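Side-chain contacts in uncharacterized protein (Nostoc punctiforme, PDB 2QDR), which is of unknown function but has the double-stranded beta-helix fold of the cupin clan and may act as a dioxygenase: residues A[65-70]-A[156-161]; A[56-61]-A[93-98]; A[139-144]-A[181-186]; A[116-121]-A[241-246]. All coordinates share one frame; numbering follows the deposited sequence.

Interaction 1 (A[65-70]-A[156-161])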
loop_
_atom_site.group_PDB
_atom_site.type_symbol
_atom_site.label_atom_id
_atom_site.label_comp_id
_atom_site.label_asym_id
_atom_site.label_seq_id
_atom_site.Cartn_x
_atom_site.Cartn_y
_atom_site.Cartn_z
ATOM N N GLN A 65 38.971 34.845 -17.125
ATOM C CA GLN A 65 39.020 35.666 -15.914
ATOM C C GLN A 65 38.367 37.012 -16.197
ATOM O O GLN A 65 38.045 37.320 -17.346
ATOM C CB GLN A 65 40.471 35.856 -15.435
ATOM C CG GLN A 65 41.187 34.566 -15.013
ATOM C CD GLN A 65 40.545 33.879 -13.803
ATOM O OE1 GLN A 65 39.821 34.505 -13.020
ATOM N NE2 GLN A 65 40.825 32.587 -13.640
ATOM N N GLY A 66 38.159 37.807 -15.154
ATOM C CA GLY A 66 37.554 39.131 -15.311
ATOM C C GLY A 66 36.098 39.160 -15.756
ATOM O O GLY A 66 35.664 40.151 -16.351
ATOM N N TRP A 67 35.350 38.086 -15.484
ATOM C CA TRP A 67 33.943 38.011 -15.849
ATOM C C TRP A 67 33.129 38.894 -14.922
ATOM O O TRP A 67 33.409 38.971 -13.725
ATOM C CB TRP A 67 33.434 36.579 -15.779
ATOM C CG TRP A 67 31.968 36.457 -16.011
ATOM C CD1 TRP A 67 31.312 36.542 -17.207
ATOM C CD2 TRP A 67 30.970 36.204 -15.021
ATOM N NE1 TRP A 67 29.963 36.364 -17.018
ATOM C CE2 TRP A 67 29.726 36.154 -15.685
ATOM C CE3 TRP A 67 31.006 36.020 -13.638
ATOM C CZ2 TRP A 67 28.530 35.921 -15.014
ATOM C CZ3 TRP A 67 29.815 35.793 -12.968
ATOM C CH2 TRP A 67 28.593 35.744 -13.658
ATOM N N ARG A 68 32.109 39.539 -15.484
ATOM C CA ARG A 68 31.259 40.449 -14.752
ATOM C C ARG A 68 29.890 40.477 -15.433
ATOM O O ARG A 68 29.832 40.470 -16.660
ATOM C CB ARG A 68 31.914 41.823 -14.818
ATOM C CG ARG A 68 31.478 42.838 -13.778
ATOM C CD ARG A 68 32.139 44.198 -14.030
ATOM N NE ARG A 68 33.556 44.079 -14.412
ATOM C CZ ARG A 68 34.582 43.812 -13.595
ATOM N NH1 ARG A 68 34.402 43.572 -12.301
ATOM N NH2 ARG A 68 35.814 43.738 -14.094
ATOM N N VAL A 69 28.804 40.481 -14.652
ATOM C CA VAL A 69 27.445 40.497 -15.219
ATOM C C VAL A 69 27.184 41.864 -15.846
ATOM O O VAL A 69 27.459 42.877 -15.215
ATOM C CB VAL A 69 26.375 40.175 -14.167
ATOM C CG1 VAL A 69 24.955 40.281 -14.762
ATOM C CG2 VAL A 69 26.593 38.787 -13.591
ATOM N N ARG A 70 26.671 41.889 -17.081
ATOM C CA ARG A 70 26.408 43.153 -17.803
ATOM C C ARG A 70 25.452 44.022 -16.980
ATOM O O ARG A 70 24.463 43.512 -16.451
ATOM C CB ARG A 70 25.868 42.895 -19.229
ATOM C CG ARG A 70 25.810 44.161 -20.135
ATOM C CD ARG A 70 25.408 43.852 -21.589
ATOM N N ILE A 156 30.008 27.979 -8.575
ATOM C CA ILE A 156 28.584 27.884 -8.820
ATOM C C ILE A 156 28.182 27.576 -10.257
ATOM O O ILE A 156 28.823 28.051 -11.190
ATOM C CB ILE A 156 27.936 29.290 -8.551
ATOM C CG1 ILE A 156 28.453 29.948 -7.262
ATOM C CG2 ILE A 156 26.398 29.227 -8.498
ATOM C CD1 ILE A 156 27.884 31.335 -6.994
ATOM N N LEU A 157 27.111 26.795 -10.427
ATOM C CA LEU A 157 26.558 26.522 -11.744
ATOM C C LEU A 157 25.645 27.718 -11.980
ATOM O O LEU A 157 24.599 27.825 -11.348
ATOM C CB LEU A 157 25.778 25.213 -11.827
ATOM C CG LEU A 157 26.568 23.918 -11.631
ATOM C CD1 LEU A 157 25.617 22.724 -11.628
ATOM C CD2 LEU A 157 27.643 23.749 -12.698
ATOM N N TRP A 158 26.077 28.633 -12.845
ATOM C CA TRP A 158 25.341 29.849 -13.164
ATOM C C TRP A 158 24.520 29.596 -14.417
ATOM O O TRP A 158 25.083 29.434 -15.500
ATOM C CB TRP A 158 26.331 30.986 -13.372
ATOM C CG TRP A 158 25.741 32.330 -13.530
ATOM C CD1 TRP A 158 25.350 32.931 -14.693
ATOM C CD2 TRP A 158 25.523 33.285 -12.488
ATOM N NE1 TRP A 158 24.884 34.200 -14.430
ATOM C CE2 TRP A 158 24.981 34.440 -13.085
ATOM C CE3 TRP A 158 25.732 33.274 -11.104
ATOM C CZ2 TRP A 158 24.632 35.575 -12.344
ATOM C CZ3 TRP A 158 25.392 34.403 -10.367
ATOM C CH2 TRP A 158 24.842 35.534 -10.990
HETATM N N MSE A 159 23.199 29.587 -14.272
HETATM C CA MSE A 159 22.270 29.286 -15.376
HETATM C C MSE A 159 21.332 30.429 -15.785
HETATM O O MSE A 159 20.313 30.657 -15.151
HETATM C CB MSE A 159 21.457 28.054 -14.963
HETATM C CG MSE A 159 22.294 26.789 -14.930
HETATM SE SE MSE A 159 21.549 25.329 -13.926
HETATM C CE MSE A 159 21.779 26.014 -12.125
ATOM N N GLU A 160 21.688 31.117 -16.863
ATOM C CA GLU A 160 20.916 32.232 -17.416
ATOM C C GLU A 160 19.912 31.625 -18.393
ATOM O O GLU A 160 20.336 31.060 -19.385
ATOM C CB GLU A 160 21.844 33.207 -18.119
ATOM C CG GLU A 160 22.994 33.730 -17.239
ATOM C CD GLU A 160 23.906 34.707 -17.952
ATOM O OE1 GLU A 160 23.635 35.083 -19.116
ATOM O OE2 GLU A 160 24.911 35.101 -17.342
ATOM N N ASN A 161 18.604 31.738 -18.132
ATOM C CA ASN A 161 17.572 31.095 -18.979
ATOM C C ASN A 161 16.671 31.948 -19.870
ATOM O O ASN A 161 16.145 31.438 -20.860
ATOM C CB ASN A 161 16.613 30.303 -18.090
ATOM C CG ASN A 161 17.295 29.269 -17.233
ATOM O OD1 ASN A 161 18.403 28.808 -17.516
ATOM N ND2 ASN A 161 16.607 28.870 -16.180
#
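One face of the W158 indole receives the edge of W67: CH2 of W67 stands above the middle of the ring system, 3.9 Å from W158 CE2, while the carboxylate end of E160 lies in plane at the indole's rim. The tryptophans form a T-shaped (edge-to-face) pair that spans the curled sheet of the double-stranded beta-helix, the six-membered ring of W67 and the five-membered ring of W158 having centroids 5.2 Å apart and planes at 76°. In W67, CG anti to the backbone N (chi1 174°) sends the indole over toward strand 154-160. That strand is not its immediate neighbour: 79-86 and 92-98 come between in the sheet, and V96 of the latter touches both tryptophans. G66 and W67 face G79 in a G1 beta bulge, where the chain also turns its corner. W158 NE1 gives E160 OE2 a weak hydrogen bond of 3.0 Å, bent to 133° at the hydrogen. The same OE2 comes near the plane of W67 at its edge, 4.4 Å from CZ2, so the acid borders both indoles. L166 touches V69 and E160 from a nearby loop. V69 meets the benzene side of W158 obliquely, its CG2 4.0 Å from CZ2.

Interaction 2 (A[56-61]-A[93-98])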
loop_
_atom_site.group_PDB
_atom_site.type_symbol
_atom_site.label_atom_id
_atom_site.label_comp_id
_atom_site.label_asym_id
_atom_site.label_seq_id
_atom_site.Cartn_x
_atom_site.Cartn_y
_atom_site.Cartn_z
ATOM N N PHE A 56 32.031 16.181 -21.506
ATOM C CA PHE A 56 33.361 16.788 -21.351
ATOM C C PHE A 56 33.679 17.227 -19.914
ATOM O O PHE A 56 32.785 17.480 -19.103
ATOM C CB PHE A 56 33.564 17.967 -22.317
ATOM C CG PHE A 56 32.535 19.044 -22.206
ATOM C CD1 PHE A 56 31.385 19.002 -22.986
ATOM C CD2 PHE A 56 32.729 20.126 -21.356
ATOM C CE1 PHE A 56 30.438 20.006 -22.909
ATOM C CE2 PHE A 56 31.782 21.137 -21.269
ATOM C CZ PHE A 56 30.638 21.082 -22.052
ATOM N N ASP A 57 34.978 17.299 -19.636
ATOM C CA ASP A 57 35.505 17.692 -18.352
ATOM C C ASP A 57 35.486 19.208 -18.316
ATOM O O ASP A 57 36.109 19.844 -19.160
ATOM C CB ASP A 57 36.939 17.154 -18.198
ATOM C CG ASP A 57 37.546 17.392 -16.812
ATOM O OD1 ASP A 57 36.872 17.912 -15.895
ATOM O OD2 ASP A 57 38.736 17.038 -16.644
ATOM N N THR A 58 34.767 19.787 -17.353
ATOM C CA THR A 58 34.700 21.250 -17.207
ATOM C C THR A 58 36.050 21.847 -16.752
ATOM O O THR A 58 36.292 23.034 -16.998
ATOM C CB THR A 58 33.559 21.709 -16.260
ATOM O OG1 THR A 58 33.733 21.150 -14.946
ATOM C CG2 THR A 58 32.204 21.290 -16.823
ATOM N N ASN A 59 36.907 21.043 -16.103
ATOM C CA ASN A 59 38.242 21.487 -15.690
ATOM C C ASN A 59 39.048 21.984 -16.896
ATOM O O ASN A 59 39.717 23.004 -16.805
ATOM C CB ASN A 59 39.048 20.365 -15.013
ATOM C CG ASN A 59 38.477 19.912 -13.670
ATOM O OD1 ASN A 59 37.987 20.701 -12.876
ATOM N ND2 ASN A 59 38.618 18.631 -13.392
ATOM N N THR A 60 38.956 21.265 -18.020
ATOM C CA THR A 60 39.680 21.601 -19.261
ATOM C C THR A 60 39.023 22.710 -20.115
ATOM O O THR A 60 39.623 23.148 -21.103
ATOM C CB THR A 60 39.894 20.347 -20.146
ATOM O OG1 THR A 60 38.630 19.847 -20.601
ATOM C CG2 THR A 60 40.631 19.262 -19.363
ATOM N N VAL A 61 37.805 23.140 -19.770
ATOM C CA VAL A 61 37.139 24.227 -20.485
ATOM C C VAL A 61 37.882 25.474 -20.063
ATOM O O VAL A 61 38.229 25.611 -18.883
ATOM C CB VAL A 61 35.648 24.377 -20.135
ATOM C CG1 VAL A 61 35.041 25.642 -20.781
ATOM C CG2 VAL A 61 34.861 23.138 -20.556
ATOM N N THR A 93 24.686 28.030 -19.657
ATOM C CA THR A 93 25.036 27.282 -18.453
ATOM C C THR A 93 26.536 27.448 -18.332
ATOM O O THR A 93 27.253 27.336 -19.332
ATOM C CB THR A 93 24.650 25.798 -18.498
ATOM O OG1 THR A 93 23.226 25.680 -18.575
ATOM C CG2 THR A 93 25.140 25.071 -17.233
ATOM N N SER A 94 27.009 27.729 -17.124
ATOM C CA SER A 94 28.439 27.943 -16.917
ATOM C C SER A 94 28.870 27.725 -15.476
ATOM O O SER A 94 28.063 27.755 -14.551
ATOM C CB SER A 94 28.813 29.346 -17.408
ATOM O OG SER A 94 27.947 30.316 -16.867
ATOM N N ARG A 95 30.163 27.472 -15.324
ATOM C CA ARG A 95 30.792 27.230 -14.044
ATOM C C ARG A 95 31.564 28.499 -13.730
ATOM O O ARG A 95 32.585 28.787 -14.373
ATOM C CB ARG A 95 31.700 26.025 -14.159
ATOM C CG ARG A 95 32.366 25.575 -12.879
ATOM C CD ARG A 95 33.339 24.500 -13.238
ATOM N NE ARG A 95 34.128 24.001 -12.120
ATOM C CZ ARG A 95 35.201 23.216 -12.256
ATOM N NH1 ARG A 95 35.652 22.844 -13.464
ATOM N NH2 ARG A 95 35.862 22.817 -11.178
ATOM N N VAL A 96 31.053 29.277 -12.775
ATOM C CA VAL A 96 31.681 30.538 -12.388
ATOM C C VAL A 96 32.395 30.377 -11.056
ATOM O O VAL A 96 32.062 29.473 -10.286
ATOM C CB VAL A 96 30.665 31.736 -12.310
ATOM C CG1 VAL A 96 29.974 31.953 -13.655
ATOM C CG2 VAL A 96 29.617 31.564 -11.203
ATOM N N VAL A 97 33.392 31.229 -10.811
ATOM C CA VAL A 97 34.134 31.206 -9.557
ATOM C C VAL A 97 34.214 32.632 -9.042
ATOM O O VAL A 97 34.854 33.484 -9.662
ATOM C CB VAL A 97 35.545 30.615 -9.696
ATOM C CG1 VAL A 97 36.265 30.588 -8.329
ATOM C CG2 VAL A 97 35.457 29.223 -10.326
ATOM N N LEU A 98 33.555 32.876 -7.912
ATOM C CA LEU A 98 33.532 34.177 -7.271
ATOM C C LEU A 98 34.647 34.227 -6.223
ATOM O O LEU A 98 34.786 33.285 -5.443
ATOM C CB LEU A 98 32.174 34.409 -6.622
ATOM C CG LEU A 98 30.966 34.301 -7.559
ATOM C CD1 LEU A 98 29.695 34.584 -6.790
ATOM C CD2 LEU A 98 31.059 35.244 -8.758
#
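R95 NH1 donates to OD1 of N59 over 3.2 Å, with an angle of 157° at the hydrogen. The oxygen lies close to the guanidinium plane, but the donor reaches it from above the amide's carbonyl plane, 40° out. R95 NH2 adds a weak bond to the same OD1 at 3.4 Å, and its stronger partner is E155 OE1, in a salt bridge. Both terminal nitrogens are thus engaged, which should limit rotation of the group. T58 OG1 sits 3.0 Å from R95 NH1, but the angle is too poor for a hydrogen bond; this hydroxyl instead bonds to the carbonyl oxygen of D259. The arginine reaches the turn because its chain is fully extended from CG to NE. Its apolar part passes T58, CD lying 4.1 Å from T58 CB. N59 is itself placed by D57, whose OD1 accepts from the backbone N of N59 at 3.1 Å, from above the carboxylate plane. That bond makes an Asx turn at the end of strand 54-57, an outermost strand, within this chain, of the second large sheet of this double-stranded beta-helix protein; through R95 the turn is linked to strand 92-98 of the first.

Interaction 3 (A[139-144]-A[181-186])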
loop_
_atom_site.group_PDB
_atom_site.type_symbol
_atom_site.label_atom_id
_atom_site.label_comp_id
_atom_site.label_asym_id
_atom_site.label_seq_id
_atom_site.Cartn_x
_atom_site.Cartn_y
_atom_site.Cartn_z
ATOM N N ALA A 139 12.940 36.284 -13.423
ATOM C CA ALA A 139 13.257 37.592 -13.973
ATOM C C ALA A 139 12.363 38.614 -13.323
ATOM O O ALA A 139 11.162 38.389 -13.220
ATOM C CB ALA A 139 13.050 37.612 -15.473
ATOM N N GLY A 140 12.953 39.701 -12.837
ATOM C CA GLY A 140 12.205 40.780 -12.198
ATOM C C GLY A 140 12.113 40.718 -10.686
ATOM O O GLY A 140 11.699 41.693 -10.068
ATOM N N VAL A 141 12.472 39.587 -10.084
ATOM C CA VAL A 141 12.427 39.443 -8.632
ATOM C C VAL A 141 13.675 40.060 -8.046
ATOM O O VAL A 141 14.772 39.737 -8.480
ATOM C CB VAL A 141 12.331 37.962 -8.182
ATOM C CG1 VAL A 141 12.442 37.829 -6.643
ATOM C CG2 VAL A 141 11.030 37.340 -8.713
ATOM N N ARG A 142 13.495 40.926 -7.052
ATOM C CA ARG A 142 14.604 41.602 -6.381
ATOM C C ARG A 142 15.307 40.727 -5.360
ATOM O O ARG A 142 14.674 40.045 -4.563
ATOM C CB ARG A 142 14.134 42.872 -5.663
ATOM C CG ARG A 142 15.243 43.684 -4.979
ATOM C CD ARG A 142 14.648 44.887 -4.286
ATOM N NE ARG A 142 15.658 45.655 -3.551
ATOM C CZ ARG A 142 16.151 45.335 -2.352
ATOM N NH1 ARG A 142 15.780 44.224 -1.701
ATOM N NH2 ARG A 142 17.064 46.129 -1.805
ATOM N N ILE A 143 16.633 40.817 -5.386
ATOM C CA ILE A 143 17.532 40.112 -4.502
ATOM C C ILE A 143 18.251 41.192 -3.756
ATOM O O ILE A 143 18.528 42.236 -4.334
ATOM C CB ILE A 143 18.575 39.284 -5.277
ATOM C CG1 ILE A 143 17.895 38.251 -6.182
ATOM C CG2 ILE A 143 19.569 38.580 -4.332
ATOM C CD1 ILE A 143 17.038 37.222 -5.450
ATOM N N GLY A 144 18.555 40.961 -2.482
ATOM C CA GLY A 144 19.281 41.942 -1.676
ATOM C C GLY A 144 20.771 41.870 -2.002
ATOM O O GLY A 144 21.165 41.194 -2.962
ATOM N N SER A 181 5.796 33.914 -7.786
ATOM C CA SER A 181 5.384 32.589 -7.332
ATOM C C SER A 181 6.508 31.590 -7.494
ATOM O O SER A 181 6.775 30.807 -6.610
ATOM C CB SER A 181 4.236 32.088 -8.179
ATOM O OG SER A 181 3.270 33.093 -8.295
ATOM N N ASP A 182 7.204 31.678 -8.622
ATOM C CA ASP A 182 8.307 30.785 -8.955
ATOM C C ASP A 182 9.606 31.041 -8.171
ATOM O O ASP A 182 10.564 30.281 -8.344
ATOM C CB ASP A 182 8.596 30.887 -10.467
ATOM C CG ASP A 182 7.355 30.591 -11.337
ATOM O OD1 ASP A 182 6.538 29.710 -10.989
ATOM O OD2 ASP A 182 7.204 31.260 -12.380
ATOM N N PHE A 183 9.643 32.058 -7.299
ATOM C CA PHE A 183 10.853 32.390 -6.522
ATOM C C PHE A 183 11.198 31.391 -5.404
ATOM O O PHE A 183 10.442 31.217 -4.452
ATOM C CB PHE A 183 10.729 33.837 -5.984
ATOM C CG PHE A 183 11.924 34.327 -5.178
ATOM C CD1 PHE A 183 13.213 34.253 -5.690
ATOM C CD2 PHE A 183 11.739 34.987 -3.972
ATOM C CE1 PHE A 183 14.311 34.740 -4.966
ATOM C CE2 PHE A 183 12.829 35.494 -3.246
ATOM C CZ PHE A 183 14.114 35.369 -3.745
ATOM N N ILE A 184 12.344 30.728 -5.565
ATOM C CA ILE A 184 12.883 29.760 -4.620
ATOM C C ILE A 184 14.114 30.483 -4.089
ATOM O O ILE A 184 15.176 30.387 -4.697
ATOM C CB ILE A 184 13.217 28.405 -5.288
ATOM C CG1 ILE A 184 11.960 27.817 -5.952
ATOM C CG2 ILE A 184 13.829 27.403 -4.256
ATOM C CD1 ILE A 184 12.184 26.534 -6.728
ATOM N N PRO A 185 13.970 31.263 -2.992
ATOM C CA PRO A 185 15.137 32.017 -2.473
ATOM C C PRO A 185 16.347 31.182 -2.048
ATOM O O PRO A 185 17.471 31.564 -2.367
ATOM C CB PRO A 185 14.567 32.774 -1.251
ATOM C CG PRO A 185 13.283 32.129 -0.936
ATOM C CD PRO A 185 12.754 31.542 -2.202
ATOM N N ALA A 186 16.122 30.070 -1.356
ATOM C CA ALA A 186 17.220 29.226 -0.898
ATOM C C ALA A 186 16.724 27.843 -0.526
ATOM O O ALA A 186 15.877 27.723 0.351
ATOM C CB ALA A 186 17.917 29.868 0.298
#
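Aromatic contact comes first: V141 lays its CG1 methyl over the F183 ring as a CH-pi interaction, 3.7 Å from the centroid and only 9° off the ring normal. With the methyl almost centred, it stands at similar distances from all six ring carbons, CG and CD1 of F183 being nearest. The opposite face of the phenyl lies against its own chain, where the backbone N of P185 sits 3.9 Å above the plane, so the ring is sandwiched between a methyl group and the peptide two residues on. F183 owes this position to a chi1 of -179°, which swings the ring away from its own backbone N and toward 139-144. The second apolar contact is made by I143, whose CD1 approaches the CE1-CZ end of the ring obliquely, 3.7 Å from F183 CE1 and 3.9 Å from CZ. Here, in the double-stranded beta-helix, the loop joining strands 133-137 and 146-149 meets the chain as it enters strand 184-188, which pairs with 133-137. P138 also touches F183, and L180 touches V141. Polar bonds hold the loop from other directions: R142 bonds through its backbone N to D174 OD1 and through NE to the carbonyl oxygen of A171. In the assembly F267 of the second subunit meets the F183 ring with planes at about 60°, and R287 of that subunit donates from NH2 to S181 O.

Interaction 4 (A[116-121]-A[241-246])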
loop_
_atom_site.group_PDB
_atom_site.type_symbol
_atom_site.label_atom_id
_atom_site.label_comp_id
_atom_site.label_asym_id
_atom_site.label_seq_id
_atom_site.Cartn_x
_atom_site.Cartn_y
_atom_site.Cartn_z
ATOM N N PHE A 116 23.359 27.019 -8.350
ATOM C CA PHE A 116 23.599 25.785 -7.603
ATOM C C PHE A 116 25.054 25.797 -7.142
ATOM O O PHE A 116 25.956 25.767 -7.972
ATOM C CB PHE A 116 23.301 24.539 -8.427
ATOM C CG PHE A 116 23.469 23.268 -7.645
ATOM C CD1 PHE A 116 22.437 22.795 -6.858
ATOM C CD2 PHE A 116 24.663 22.560 -7.675
ATOM C CE1 PHE A 116 22.579 21.626 -6.120
ATOM C CE2 PHE A 116 24.822 21.397 -6.940
ATOM C CZ PHE A 116 23.771 20.921 -6.164
ATOM N N VAL A 117 25.270 25.775 -5.826
ATOM C CA VAL A 117 26.619 25.862 -5.247
ATOM C C VAL A 117 27.388 24.541 -5.280
ATOM O O VAL A 117 26.969 23.563 -4.672
ATOM C CB VAL A 117 26.557 26.378 -3.791
ATOM C CG1 VAL A 117 27.971 26.509 -3.177
ATOM C CG2 VAL A 117 25.814 27.719 -3.731
ATOM N N ILE A 118 28.538 24.550 -5.953
ATOM C CA ILE A 118 29.402 23.385 -6.096
ATOM C C ILE A 118 30.417 23.307 -4.965
ATOM O O ILE A 118 30.625 22.241 -4.405
ATOM C CB ILE A 118 30.178 23.420 -7.428
ATOM C CG1 ILE A 118 29.216 23.495 -8.617
ATOM C CG2 ILE A 118 31.113 22.187 -7.549
ATOM C CD1 ILE A 118 29.918 23.680 -9.948
ATOM N N LYS A 119 31.086 24.420 -4.685
ATOM C CA LYS A 119 32.090 24.497 -3.632
ATOM C C LYS A 119 31.928 25.834 -2.917
ATOM O O LYS A 119 31.432 26.797 -3.509
ATOM C CB LYS A 119 33.504 24.370 -4.226
ATOM C CG LYS A 119 34.641 24.107 -3.207
ATOM C CD LYS A 119 36.075 24.238 -3.800
ATOM C CE LYS A 119 36.478 25.713 -4.034
ATOM N NZ LYS A 119 37.823 25.894 -4.640
ATOM N N GLY A 120 32.330 25.882 -1.649
ATOM C CA GLY A 120 32.253 27.101 -0.854
ATOM C C GLY A 120 30.845 27.464 -0.426
ATOM O O GLY A 120 29.973 26.594 -0.334
ATOM N N ALA A 121 30.633 28.756 -0.164
ATOM C CA ALA A 121 29.345 29.275 0.274
ATOM C C ALA A 121 29.162 30.717 -0.169
ATOM O O ALA A 121 30.112 31.498 -0.195
ATOM C CB ALA A 121 29.236 29.184 1.768
ATOM N N GLU A 241 20.632 18.296 -19.546
ATOM C CA GLU A 241 22.014 18.659 -19.271
ATOM C C GLU A 241 22.248 18.259 -17.841
ATOM O O GLU A 241 21.294 18.076 -17.095
ATOM C CB GLU A 241 22.325 20.139 -19.461
ATOM C CG GLU A 241 21.675 21.109 -18.478
ATOM C CD GLU A 241 22.209 22.542 -18.625
ATOM O OE1 GLU A 241 22.776 22.911 -19.671
ATOM O OE2 GLU A 241 22.054 23.309 -17.674
ATOM N N GLY A 242 23.507 18.124 -17.459
ATOM C CA GLY A 242 23.818 17.775 -16.086
ATOM C C GLY A 242 25.278 17.906 -15.741
ATOM O O GLY A 242 26.117 18.021 -16.633
ATOM N N TYR A 243 25.560 17.887 -14.437
ATOM C CA TYR A 243 26.908 18.029 -13.907
ATOM C C TYR A 243 27.121 16.970 -12.846
ATOM O O TYR A 243 26.246 16.760 -12.003
ATOM C CB TYR A 243 27.038 19.410 -13.310
ATOM C CG TYR A 243 28.428 19.867 -12.951
ATOM C CD1 TYR A 243 28.970 19.608 -11.707
ATOM C CD2 TYR A 243 29.167 20.644 -13.839
ATOM C CE1 TYR A 243 30.238 20.071 -11.371
ATOM C CE2 TYR A 243 30.428 21.117 -13.511
ATOM C CZ TYR A 243 30.961 20.835 -12.280
ATOM O OH TYR A 243 32.228 21.299 -11.971
ATOM N N CYS A 244 28.269 16.297 -12.895
ATOM C CA CYS A 244 28.604 15.251 -11.931
ATOM C C CYS A 244 29.271 15.860 -10.703
ATOM O O CYS A 244 30.341 16.455 -10.819
ATOM C CB CYS A 244 29.528 14.212 -12.553
ATOM S SG CYS A 244 30.103 13.024 -11.324
ATOM N N LEU A 245 28.658 15.661 -9.539
ATOM C CA LEU A 245 29.134 16.211 -8.271
ATOM C C LEU A 245 30.025 15.261 -7.491
ATOM O O LEU A 245 30.915 15.718 -6.781
ATOM C CB LEU A 245 27.923 16.635 -7.428
ATOM C CG LEU A 245 27.005 17.699 -8.083
ATOM C CD1 LEU A 245 25.687 17.867 -7.339
ATOM C CD2 LEU A 245 27.715 19.056 -8.224
ATOM N N THR A 246 29.778 13.956 -7.599
ATOM C CA THR A 246 30.604 12.968 -6.917
ATOM C C THR A 246 30.420 11.589 -7.574
ATOM O O THR A 246 29.419 11.346 -8.247
ATOM C CB THR A 246 30.321 12.952 -5.379
ATOM O OG1 THR A 246 31.425 12.341 -4.706
ATOM C CG2 THR A 246 29.041 12.232 -5.035
#
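Y243, whose ring touches I118, has its hydroxyl held by two groups: OH is hydrogen-bonded to D259 OD1 and, weakly, to T58 OG1. Held at that end, the phenol presents its CZ corner to CD1 of I118 at 3.8 Å. The same methyl is about as far from Y243 CE1 and OH, so it rests near the oxygen-bearing end of the ring, approaching obliquely. The two side chains cross at about a right angle. The second pair, F116 and L245, reach for each other from opposite directions. L245 turns both methyls to one corner of the phenyl: CD1 lies 3.7 Å from F116 CE2, and CD2 follows at 3.9 Å from the same carbon. The ring of F116, carried out opposite the backbone N by a chi1 of -177°, extends toward strand 240-245; the rings of F282 (strand 279-285) and H132 also meet it. Both segments bend here. I118 and K119 face E155 in a classic beta bulge, and L245 and T246 face L280 in another, each where the chain turns a corner. The contact thus joins two large antiparallel sheets of the double-stranded beta-helix fold: strand 113-117, bonded to strand 154-160, faces strand 240-245, which lies between 260-264 and 279-285, while L157 of strand 154-160 touches F116, I118 and Y243.

How the interactions relate
Interactions 1, 2 and 4 form a connected cluster, and interaction 3 stands apart, about 8 Å from interaction 1 at the nearest atoms. Strand 154-160 is the spine: W158 N probably bonds to S94 O (2.8 Å) toward interaction 2, and L157 N to F116 O (2.9 Å) toward interaction 4. Between the centres of interactions 2 and 4 lie about 10 Å, bridged by T93 OG1 and E241 OE2 at 2.8 Å. Both of these contacts link the first large sheet to the second. An unidentified ligand is bound about 9 Å from the Y243 side chain and about 13 Å from that of T58, so of these two side chains Y243 is the nearer.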